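Local coordinates for 14 kDa fatty acid-binding protein (Schistosoma mansoni, PDB 1VYF) that binds long-chain fatty acids such as oleic and arachidonic acid inside a beta-barrel and may take part in their transport, at residues W10-K24 and V120-L134. Numbering follows the deposited sequence.
Sequences WKLSESHNFDAVMSK and VTVGDVTAIRNYKRL. With OLA (oleic acid), chain B.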
ATOM      1  N   TRP A  10       4.313   2.828  10.824  1.00 30.81           N
ATOM      2  CA  TRP A  10       3.461   1.643  10.939  1.00 30.05           C
ATOM      3  C   TRP A  10       4.295   0.426  10.573  1.00 29.49           C
ATOM      4  O   TRP A  10       5.105   0.527   9.685  1.00 29.47           O
ATOM      5  CB  TRP A  10       2.261   1.747   9.962  1.00 28.66           C
ATOM      6  CG  TRP A  10       1.382   2.916  10.226  1.00 28.98           C
ATOM      7  CD1 TRP A  10       1.525   4.189   9.721  1.00 28.32           C
ATOM      8  CD2 TRP A  10       0.211   2.945  11.042  1.00 29.26           C
ATOM      9  NE1 TRP A  10       0.524   4.994  10.197  1.00 30.74           N
ATOM     10  CE2 TRP A  10      -0.286   4.262  11.023  1.00 29.56           C
ATOM     11  CE3 TRP A  10      -0.476   1.984  11.795  1.00 26.76           C
ATOM     12  CZ2 TRP A  10      -1.444   4.640  11.719  1.00 28.64           C
ATOM     13  CZ3 TRP A  10      -1.621   2.354  12.463  1.00 26.34           C
ATOM     14  CH2 TRP A  10      -2.089   3.673  12.429  1.00 27.39           C
ATOM     15  N   LYS A  11       4.142  -0.692  11.280  1.00 29.64           N
ATOM     16  CA  LYS A  11       4.873  -1.899  10.936  1.00 29.24           C
ATOM     17  C   LYS A  11       3.876  -3.036  10.721  1.00 27.73           C
ATOM     18  O   LYS A  11       2.935  -3.223  11.496  1.00 26.57           O
ATOM     19  CB  LYS A  11       5.930  -2.249  12.002  1.00 29.75           C
ATOM     20  CG  LYS A  11       6.806  -3.466  11.641  1.00 33.43           C
ATOM     21  CD  LYS A  11       7.823  -3.794  12.753  1.00 38.60           C
ATOM     22  CE  LYS A  11       8.947  -4.682  12.251  1.00 42.35           C
ATOM     23  NZ  LYS A  11      10.211  -4.422  13.013  1.00 43.60           N
ATOM     24  N   LEU A  12       4.074  -3.771   9.635  1.00 26.46           N
ATOM     25  CA  LEU A  12       3.253  -4.936   9.318  1.00 26.21           C
ATOM     26  C   LEU A  12       3.280  -5.921  10.457  1.00 27.70           C
ATOM     27  O   LEU A  12       4.379  -6.330  10.844  1.00 26.59           O
ATOM     28  CB  LEU A  12       3.769  -5.684   8.079  1.00 26.25           C
ATOM     29  CG  LEU A  12       2.864  -6.854   7.642  1.00 25.92           C
ATOM     30  CD1 LEU A  12       1.583  -6.332   6.984  1.00 25.84           C
ATOM     31  CD2 LEU A  12       3.627  -7.713   6.687  1.00 28.64           C
ATOM     32  N   SER A  13       2.089  -6.287  10.940  1.00 28.19           N
ATOM     33  CA  SER A  13       1.889  -7.292  12.019  1.00 29.86           C
ATOM     34  C   SER A  13       1.307  -8.605  11.575  1.00 30.09           C
ATOM     35  O   SER A  13       1.690  -9.660  12.116  1.00 28.91           O
ATOM     36  CB  SER A  13       1.049  -6.721  13.174  1.00 30.45           C
ATOM     37  OG  SER A  13      -0.258  -6.308  12.794  1.00 36.28           O
ATOM     38  N   GLU A  14       0.390  -8.572  10.599  1.00 28.52           N
ATOM     39  CA  GLU A  14      -0.244  -9.779  10.080  1.00 28.81           C
ATOM     40  C   GLU A  14      -0.635  -9.657   8.622  1.00 28.22           C
ATOM     41  O   GLU A  14      -1.074  -8.583   8.177  1.00 26.95           O
ATOM     42  CB  GLU A  14      -1.546 -10.112  10.794  1.00 29.11           C
ATOM     43  CG  GLU A  14      -1.615  -9.902  12.271  1.00 32.24           C
ATOM     44  CD  GLU A  14      -3.050 -10.015  12.707  1.00 36.03           C
ATOM     45  OE1 GLU A  14      -3.789  -9.002  12.660  1.00 36.63           O
ATOM     46  OE2 GLU A  14      -3.450 -11.158  12.997  1.00 38.39           O
ATOM     47  N   SER A  15      -0.577 -10.785   7.927  1.00 26.91           N
ATOM     48  CA  SER A  15      -0.937 -10.848   6.530  1.00 27.22           C
ATOM     49  C   SER A  15      -1.815 -12.085   6.280  1.00 27.08           C
ATOM     50  O   SER A  15      -1.456 -13.186   6.688  1.00 27.64           O
ATOM     51  CB  SER A  15       0.324 -10.941   5.702  1.00 27.40           C
ATOM     52  OG  SER A  15       0.013 -10.798   4.350  1.00 27.38           O
ATOM     53  N   HIS A  16      -2.927 -11.905   5.597  1.00 25.90           N
ATOM     54  CA  HIS A  16      -3.870 -12.973   5.274  1.00 26.50           C
ATOM     55  C   HIS A  16      -4.174 -13.035   3.786  1.00 26.76           C
ATOM     56  O   HIS A  16      -4.606 -12.055   3.178  1.00 26.07           O
ATOM     57  CB  HIS A  16      -5.192 -12.729   6.041  0.50 26.48           C
ATOM     58  CG  HIS A  16      -6.306 -13.674   5.681  0.50 27.33           C
ATOM     59  ND1 HIS A  16      -6.490 -14.888   6.313  0.50 28.81           N
ATOM     60  CD2 HIS A  16      -7.304 -13.575   4.770  0.50 28.23           C
ATOM     61  CE1 HIS A  16      -7.551 -15.492   5.807  0.50 28.18           C
ATOM     62  NE2 HIS A  16      -8.049 -14.728   4.852  0.50 26.74           N
ATOM     63  N   ASN A  17      -3.928 -14.195   3.194  1.00 26.71           N
ATOM     64  CA  ASN A  17      -4.219 -14.437   1.771  1.00 26.49           C
ATOM     65  C   ASN A  17      -3.398 -13.649   0.738  1.00 26.26           C
ATOM     66  O   ASN A  17      -3.845 -13.486  -0.403  1.00 26.34           O
ATOM     67  CB  ASN A  17      -5.727 -14.300   1.480  1.00 27.34           C
ATOM     68  CG  ASN A  17      -6.187 -15.172   0.297  1.00 28.36           C
ATOM     69  OD1 ASN A  17      -5.718 -16.292   0.150  1.00 30.01           O
ATOM     70  ND2 ASN A  17      -7.078 -14.653  -0.538  1.00 27.18           N
ATOM     71  N   PHE A  18      -2.217 -13.188   1.124  1.00 25.93           N
ATOM     72  CA  PHE A  18      -1.421 -12.324   0.250  1.00 27.45           C
ATOM     73  C   PHE A  18      -0.792 -13.084  -0.919  1.00 28.85           C
ATOM     74  O   PHE A  18      -0.669 -12.518  -2.008  1.00 28.14           O
ATOM     75  CB  PHE A  18      -0.345 -11.599   1.059  1.00 27.22           C
ATOM     76  CG  PHE A  18       0.342 -10.433   0.335  1.00 27.51           C
ATOM     77  CD1 PHE A  18      -0.380  -9.452  -0.333  1.00 31.38           C
ATOM     78  CD2 PHE A  18       1.706 -10.328   0.355  1.00 30.00           C
ATOM     79  CE1 PHE A  18       0.268  -8.380  -0.970  1.00 29.53           C
ATOM     80  CE2 PHE A  18       2.359  -9.258  -0.283  1.00 32.32           C
ATOM     81  CZ  PHE A  18       1.609  -8.282  -0.940  1.00 31.07           C
ATOM     82  N   ASP A  19      -0.423 -14.348  -0.732  1.00 28.92           N
ATOM     83  CA  ASP A  19       0.128 -15.089  -1.866  1.00 31.34           C
ATOM     84  C   ASP A  19      -0.856 -15.236  -3.029  1.00 31.50           C
ATOM     85  O   ASP A  19      -0.448 -15.203  -4.191  1.00 31.83           O
ATOM     86  CB  ASP A  19       0.687 -16.435  -1.469  1.00 31.33           C
ATOM     87  CG  ASP A  19       1.542 -17.042  -2.579  1.00 34.73           C
ATOM     88  OD1 ASP A  19       2.660 -16.531  -2.785  1.00 34.09           O
ATOM     89  OD2 ASP A  19       1.158 -18.009  -3.301  1.00 37.05           O
ATOM     90  N   ALA A  20      -2.141 -15.385  -2.732  1.00 31.40           N
ATOM     91  CA  ALA A  20      -3.168 -15.449  -3.778  1.00 31.43           C
ATOM     92  C   ALA A  20      -3.158 -14.177  -4.650  1.00 32.63           C
ATOM     93  O   ALA A  20      -3.454 -14.233  -5.861  1.00 33.20           O
ATOM     94  CB  ALA A  20      -4.541 -15.635  -3.157  1.00 31.63           C
ATOM     95  N   VAL A  21      -2.835 -13.029  -4.066  1.00 32.52           N
ATOM     96  CA  VAL A  21      -2.893 -11.799  -4.873  1.00 32.95           C
ATOM     97  C   VAL A  21      -1.634 -11.592  -5.658  1.00 32.51           C
ATOM     98  O   VAL A  21      -1.708 -11.169  -6.805  1.00 33.48           O
ATOM     99  CB  VAL A  21      -3.316 -10.460  -4.157  1.00 33.49           C
ATOM    100  CG1 VAL A  21      -4.242 -10.643  -2.993  1.00 33.35           C
ATOM    101  CG2 VAL A  21      -2.132  -9.520  -3.895  1.00 34.77           C
ATOM    102  N   MET A  22      -0.474 -11.918  -5.118  1.00 32.86           N
ATOM    103  CA  MET A  22       0.700 -11.713  -5.975  1.00 33.57           C
ATOM    104  C   MET A  22       0.841 -12.746  -7.038  1.00 33.93           C
ATOM    105  O   MET A  22       1.485 -12.492  -8.016  1.00 33.39           O
ATOM    106  CB  MET A  22       2.011 -11.412  -5.274  0.50 33.33           C
ATOM    107  CG  MET A  22       2.040 -11.680  -3.913  0.50 31.35           C
ATOM    108  SD  MET A  22       2.418 -13.316  -3.893  0.50 29.45           S
ATOM    109  CE  MET A  22       3.585 -13.133  -2.309  0.50 26.09           C
ATOM    110  N   SER A  23       0.343 -13.939  -6.745  1.00 35.48           N
ATOM    111  CA  SER A  23       0.328 -15.022  -7.696  1.00 36.53           C
ATOM    112  C   SER A  23      -0.503 -14.579  -8.894  1.00 36.72           C
ATOM    113  O   SER A  23      -0.082 -14.723 -10.057  1.00 37.40           O
ATOM    114  CB  SER A  23      -0.265 -16.276  -7.044  1.00 35.70           C
ATOM    115  OG  SER A  23      -0.054 -17.388  -7.894  1.00 40.39           O
ATOM    116  N   LYS A  24      -1.675 -14.027  -8.599  1.00 36.40           N
ATOM    117  CA  LYS A  24      -2.579 -13.490  -9.614  1.00 36.54           C
ATOM    118  C   LYS A  24      -1.970 -12.339 -10.427  1.00 35.87           C
ATOM    119  O   LYS A  24      -2.187 -12.249 -11.634  1.00 36.31           O
ATOM    120  CB  LYS A  24      -3.896 -13.059  -8.958  1.00 36.53           C
ATOM    121  CG  LYS A  24      -4.933 -12.506  -9.932  1.00 37.94           C
ATOM    122  CD  LYS A  24      -6.320 -12.495  -9.319  1.00 39.09           C
ATOM    123  CE  LYS A  24      -7.376 -12.061 -10.335  1.00 39.77           C
ATOM    124  NZ  LYS A  24      -7.801 -13.204 -11.186  1.00 40.69           N
ATOM    125  N   VAL A 120      -6.262  -5.525  -0.037  1.00 27.04           N
ATOM    126  CA  VAL A 120      -5.718  -5.523  -1.408  1.00 27.01           C
ATOM    127  C   VAL A 120      -6.572  -6.446  -2.267  1.00 26.83           C
ATOM    128  O   VAL A 120      -6.686  -7.632  -1.983  1.00 26.59           O
ATOM    129  CB  VAL A 120      -4.277  -6.004  -1.417  1.00 26.51           C
ATOM    130  CG1 VAL A 120      -3.668  -5.966  -2.852  1.00 28.52           C
ATOM    131  CG2 VAL A 120      -3.439  -5.181  -0.436  1.00 27.22           C
ATOM    132  N   THR A 121      -7.159  -5.924  -3.345  1.00 27.40           N
ATOM    133  CA  THR A 121      -8.063  -6.729  -4.172  1.00 28.04           C
ATOM    134  C   THR A 121      -7.623  -6.663  -5.629  1.00 28.62           C
ATOM    135  O   THR A 121      -7.274  -5.601  -6.100  1.00 27.24           O
ATOM    136  CB  THR A 121      -9.527  -6.231  -4.041  1.00 29.47           C
ATOM    137  OG1 THR A 121      -9.638  -4.826  -4.356  1.00 33.59           O
ATOM    138  CG2 THR A 121      -9.936  -6.239  -2.651  1.00 26.31           C
ATOM    139  N   VAL A 122      -7.555  -7.820  -6.283  1.00 29.29           N
ATOM    140  CA  VAL A 122      -7.239  -7.935  -7.712  1.00 31.23           C
ATOM    141  C   VAL A 122      -8.344  -8.860  -8.267  1.00 32.06           C
ATOM    142  O   VAL A 122      -8.312 -10.060  -8.030  1.00 32.62           O
ATOM    143  CB  VAL A 122      -5.861  -8.560  -7.935  1.00 30.89           C
ATOM    144  CG1 VAL A 122      -5.552  -8.653  -9.435  1.00 33.50           C
ATOM    145  CG2 VAL A 122      -4.740  -7.756  -7.177  1.00 31.00           C
ATOM    146  N   GLY A 123      -9.331  -8.282  -8.937  1.00 33.45           N
ATOM    147  CA  GLY A 123     -10.478  -9.028  -9.431  1.00 34.46           C
ATOM    148  C   GLY A 123     -11.292  -9.576  -8.278  1.00 35.44           C
ATOM    149  O   GLY A 123     -11.756  -8.801  -7.439  1.00 36.77           O
ATOM    150  N   ASP A 124     -11.393 -10.908  -8.205  1.00 36.04           N
ATOM    151  CA  ASP A 124     -12.193 -11.598  -7.177  1.00 36.36           C
ATOM    152  C   ASP A 124     -11.333 -12.063  -5.986  1.00 35.33           C
ATOM    153  O   ASP A 124     -11.876 -12.597  -5.036  1.00 36.72           O
ATOM    154  CB  ASP A 124     -13.021 -12.786  -7.768  0.50 36.56           C
ATOM    155  CG  ASP A 124     -12.158 -13.941  -8.308  0.50 36.97           C
ATOM    156  OD1 ASP A 124     -12.615 -14.649  -9.240  0.50 36.04           O
ATOM    157  OD2 ASP A 124     -11.032 -14.247  -7.867  0.50 37.60           O
ATOM    158  N   VAL A 125     -10.019 -11.828  -6.016  1.00 33.72           N
ATOM    159  CA  VAL A 125      -9.112 -12.245  -4.917  1.00 32.14           C
ATOM    160  C   VAL A 125      -8.832 -11.060  -3.956  1.00 31.40           C
ATOM    161  O   VAL A 125      -8.593  -9.911  -4.394  1.00 30.18           O
ATOM    162  CB  VAL A 125      -7.789 -12.778  -5.499  1.00 32.63           C
ATOM    163  CG1 VAL A 125      -6.899 -13.333  -4.458  1.00 33.31           C
ATOM    164  CG2 VAL A 125      -8.066 -13.850  -6.578  1.00 33.43           C
ATOM    165  N   THR A 126      -8.867 -11.331  -2.648  1.00 29.83           N
ATOM    166  CA  THR A 126      -8.650 -10.298  -1.631  1.00 29.17           C
ATOM    167  C   THR A 126      -7.653 -10.758  -0.556  1.00 28.20           C
ATOM    168  O   THR A 126      -7.739 -11.880  -0.059  1.00 26.83           O
ATOM    169  CB  THR A 126      -9.993  -9.844  -0.974  1.00 30.06           C
ATOM    170  OG1 THR A 126     -10.831  -9.177  -1.951  1.00 30.77           O
ATOM    171  CG2 THR A 126      -9.741  -8.746   0.018  1.00 30.65           C
ATOM    172  N   ALA A 127      -6.720  -9.878  -0.225  1.00 26.96           N
ATOM    173  CA  ALA A 127      -5.813 -10.053   0.892  1.00 26.38           C
ATOM    174  C   ALA A 127      -6.017  -8.946   1.916  1.00 26.79           C
ATOM    175  O   ALA A 127      -6.406  -7.854   1.588  1.00 25.19           O
ATOM    176  CB  ALA A 127      -4.391 -10.123   0.431  1.00 26.71           C
ATOM    177  N   ILE A 128      -5.805  -9.255   3.195  1.00 26.53           N
ATOM    178  CA  ILE A 128      -5.863  -8.228   4.238  1.00 27.90           C
ATOM    179  C   ILE A 128      -4.548  -8.235   5.012  1.00 27.17           C
ATOM    180  O   ILE A 128      -4.092  -9.283   5.467  1.00 27.94           O
ATOM    181  CB  ILE A 128      -7.065  -8.493   5.216  1.00 29.21           C
ATOM    182  CG1 ILE A 128      -8.391  -8.479   4.472  1.00 30.90           C
ATOM    183  CG2 ILE A 128      -7.072  -7.493   6.412  1.00 30.54           C
ATOM    184  CD1 ILE A 128      -9.572  -8.848   5.330  1.00 32.82           C
ATOM    185  N   ARG A 129      -3.941  -7.062   5.155  1.00 26.73           N
ATOM    186  CA  ARG A 129      -2.701  -6.884   5.885  1.00 26.59           C
ATOM    187  C   ARG A 129      -2.858  -5.810   6.946  1.00 26.88           C
ATOM    188  O   ARG A 129      -3.198  -4.668   6.651  1.00 24.79           O
ATOM    189  CB  ARG A 129      -1.586  -6.509   4.926  1.00 26.14           C
ATOM    190  CG  ARG A 129      -1.223  -7.649   4.000  1.00 28.51           C
ATOM    191  CD  ARG A 129      -0.626  -7.197   2.696  1.00 28.01           C
ATOM    192  NE  ARG A 129       0.697  -6.594   2.816  1.00 29.32           N
ATOM    193  CZ  ARG A 129       1.809  -7.266   3.091  1.00 29.54           C
ATOM    194  NH1 ARG A 129       2.948  -6.618   3.130  1.00 30.79           N
ATOM    195  NH2 ARG A 129       1.798  -8.591   3.282  1.00 29.00           N
ATOM    196  N   ASN A 130      -2.636  -6.205   8.195  1.00 25.11           N
ATOM    197  CA  ASN A 130      -2.772  -5.311   9.344  1.00 26.34           C
ATOM    198  C   ASN A 130      -1.406  -4.759   9.740  1.00 26.46           C
ATOM    199  O   ASN A 130      -0.429  -5.502   9.853  1.00 27.83           O
ATOM    200  CB  ASN A 130      -3.375  -6.065  10.549  1.00 26.27           C
ATOM    201  CG  ASN A 130      -4.882  -6.223  10.447  1.00 30.00           C
ATOM    202  OD1 ASN A 130      -5.580  -5.430   9.779  1.00 28.36           O
ATOM    203  ND2 ASN A 130      -5.389  -7.297  11.033  1.00 33.58           N
ATOM    204  N   TYR A 131      -1.351  -3.455   9.966  1.00 26.64           N
ATOM    205  CA  TYR A 131      -0.162  -2.760  10.446  1.00 25.37           C
ATOM    206  C   TYR A 131      -0.478  -2.167  11.818  1.00 26.86           C
ATOM    207  O   TYR A 131      -1.584  -1.721  12.051  1.00 25.19           O
ATOM    208  CB  TYR A 131       0.188  -1.594   9.507  1.00 25.73           C
ATOM    209  CG  TYR A 131       0.709  -1.993   8.158  1.00 23.20           C
ATOM    210  CD1 TYR A 131      -0.158  -2.538   7.184  1.00 24.97           C
ATOM    211  CD2 TYR A 131       2.072  -1.850   7.838  1.00 24.66           C
ATOM    212  CE1 TYR A 131       0.310  -2.874   5.914  1.00 26.92           C
ATOM    213  CE2 TYR A 131       2.559  -2.220   6.565  1.00 23.80           C
ATOM    214  CZ  TYR A 131       1.687  -2.735   5.626  1.00 24.90           C
ATOM    215  OH  TYR A 131       2.211  -3.060   4.407  1.00 25.63           O
ATOM    216  N   LYS A 132       0.496  -2.211  12.728  1.00 27.20           N
ATOM    217  CA  LYS A 132       0.414  -1.570  14.033  1.00 27.37           C
ATOM    218  C   LYS A 132       1.168  -0.275  13.998  1.00 27.59           C
ATOM    219  O   LYS A 132       2.243  -0.159  13.393  1.00 27.63           O
ATOM    220  CB  LYS A 132       0.995  -2.474  15.140  0.50 26.89           C
ATOM    221  CG  LYS A 132       0.370  -3.856  15.161  0.50 28.09           C
ATOM    222  CD  LYS A 132       0.601  -4.616  16.496  0.50 29.11           C
ATOM    223  CE  LYS A 132       2.008  -5.158  16.625  0.50 30.54           C
ATOM    224  NZ  LYS A 132       2.592  -4.918  18.001  0.50 32.38           N
ATOM    225  N   ARG A 133       0.623   0.715  14.680  1.00 29.54           N
ATOM    226  CA  ARG A 133       1.248   2.037  14.772  1.00 30.93           C
ATOM    227  C   ARG A 133       2.480   1.906  15.690  1.00 33.01           C
ATOM    228  O   ARG A 133       2.395   1.327  16.758  1.00 34.16           O
ATOM    229  CB  ARG A 133       0.229   3.033  15.355  1.00 30.98           C
ATOM    230  CG  ARG A 133       0.738   4.428  15.592  1.00 32.69           C
ATOM    231  CD  ARG A 133      -0.226   5.266  16.431  1.00 34.13           C
ATOM    232  NE  ARG A 133      -1.570   5.365  15.869  1.00 33.64           N
ATOM    233  CZ  ARG A 133      -1.938   6.235  14.924  1.00 35.55           C
ATOM    234  NH1 ARG A 133      -1.047   7.054  14.375  1.00 35.03           N
ATOM    235  NH2 ARG A 133      -3.202   6.276  14.496  1.00 34.35           N
ATOM    236  N   LEU A 134       3.606   2.442  15.269  1.00 34.70           N
ATOM    237  CA  LEU A 134       4.805   2.427  16.080  1.00 37.42           C
ATOM    238  C   LEU A 134       4.906   3.618  17.049  1.00 39.82           C
ATOM    239  O   LEU A 134       4.388   4.721  16.810  1.00 39.84           O
ATOM    240  CB  LEU A 134       6.061   2.368  15.215  1.00 37.48           C
ATOM    241  CG  LEU A 134       6.311   1.070  14.460  1.00 36.99           C
ATOM    242  CD1 LEU A 134       7.483   1.246  13.546  1.00 36.60           C
ATOM    243  CD2 LEU A 134       6.581  -0.127  15.376  1.00 38.80           C
TER
HETATM  244  C1  OLA B1134       0.623  -3.194   1.482  0.50 41.39           C
HETATM  245  O1  OLA B1134       0.788  -1.996   1.652  0.50 39.33           O
HETATM  246  O2  OLA B1134       0.790  -3.949   2.558  0.50 36.45           O
HETATM  247  C2  OLA B1134       0.182  -3.877   0.187  0.50 42.79           C
HETATM  248  C3  OLA B1134       0.600  -3.271  -1.163  0.50 45.58           C
HETATM  249  C4  OLA B1134       1.200  -4.320  -2.139  0.50 46.40           C
HETATM  250  C5  OLA B1134       0.474  -4.518  -3.478  0.50 45.02           C
HETATM  251  C6  OLA B1134       0.770  -5.874  -4.134  0.50 44.81           C
HETATM  252  C7  OLA B1134       2.023  -5.920  -4.999  0.50 44.29           C
HETATM  253  C8  OLA B1134       3.280  -6.294  -4.217  0.50 45.94           C
HETATM  254  C9  OLA B1134       3.970  -7.512  -4.786  0.50 45.67           C
HETATM  255  C10 OLA B1134       5.030  -8.090  -4.200  0.50 47.24           C
HETATM  256  C11 OLA B1134       5.648  -7.605  -2.904  0.50 47.79           C
HETATM  257  C12 OLA B1134       7.177  -7.584  -2.968  0.50 48.58           C
HETATM  258  C13 OLA B1134       7.837  -7.414  -1.591  0.50 47.92           C
HETATM  259  C14 OLA B1134       7.691  -6.018  -0.976  0.50 50.11           C
HETATM  260  C15 OLA B1134       6.502  -5.897  -0.015  0.50 49.95           C
HETATM  261  C16 OLA B1134       6.104  -4.435   0.213  0.50 50.39           C
HETATM  262  C17 OLA B1134       4.638  -4.151  -0.134  0.50 49.11           C
HETATM  263  C18 OLA B1134       3.772  -4.362   1.083  0.50 47.90           C
HETATM  264  O   HOH W   1     -10.237 -12.966 -10.456  1.00 53.79           O
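K11 and K132 exchange two backbone hydrogen bonds in the antiparallel ladder joining the first strand (8-16) of this fatty acid-binding protein beta-barrel to the last (125-133). The ladder slips by one residue at a classic beta bulge: the amides of S13 and E14 both point at N130 O, S13 N at 2.9 Å and E14 N at 3.3 Å.

The tight side is the barrel interior. There the R129 guanidinium is sandwiched, F18 stacked on one face (planes 24° apart, a cation-pi contact) and L12 CD1 centred over the other, 4.0 Å above the plane. A bend at chi3 (68°) folds the arginine so that NE meets O2 of the oleate carboxylate at 2.7 Å, almost straight (175°). Y131 OH approaches the same oxygen in a hydrogen bond of doubtful, very short length; R109 also hydrogen-bonds the ligand. L12 CD1 also makes a CH-pi contact over the Y131 ring, so one methyl touches R129 and Y131 alike. Helix 18-24 packs V21 CG1 against A127 CB at 3.5 Å, closer than usual for two carbons.

The outer face is looser: E14 and H16 are exposed, and I128 CB stays 4.7 Å from H16 CB. Still, N130 ND2 reaches E14 OE1 in a nearly straight bond, on the anti side but well out of the carboxylate plane. Past the last strand pair, the N17 side-chain amide donates through ND2 to T126 O from above the carbonyl plane. At turn 122-125, the K24 side chain runs past V122 in the opposite direction, and a water accepts hydrogen bonds from K24 NZ, 2.6 Å away, and from D124 N.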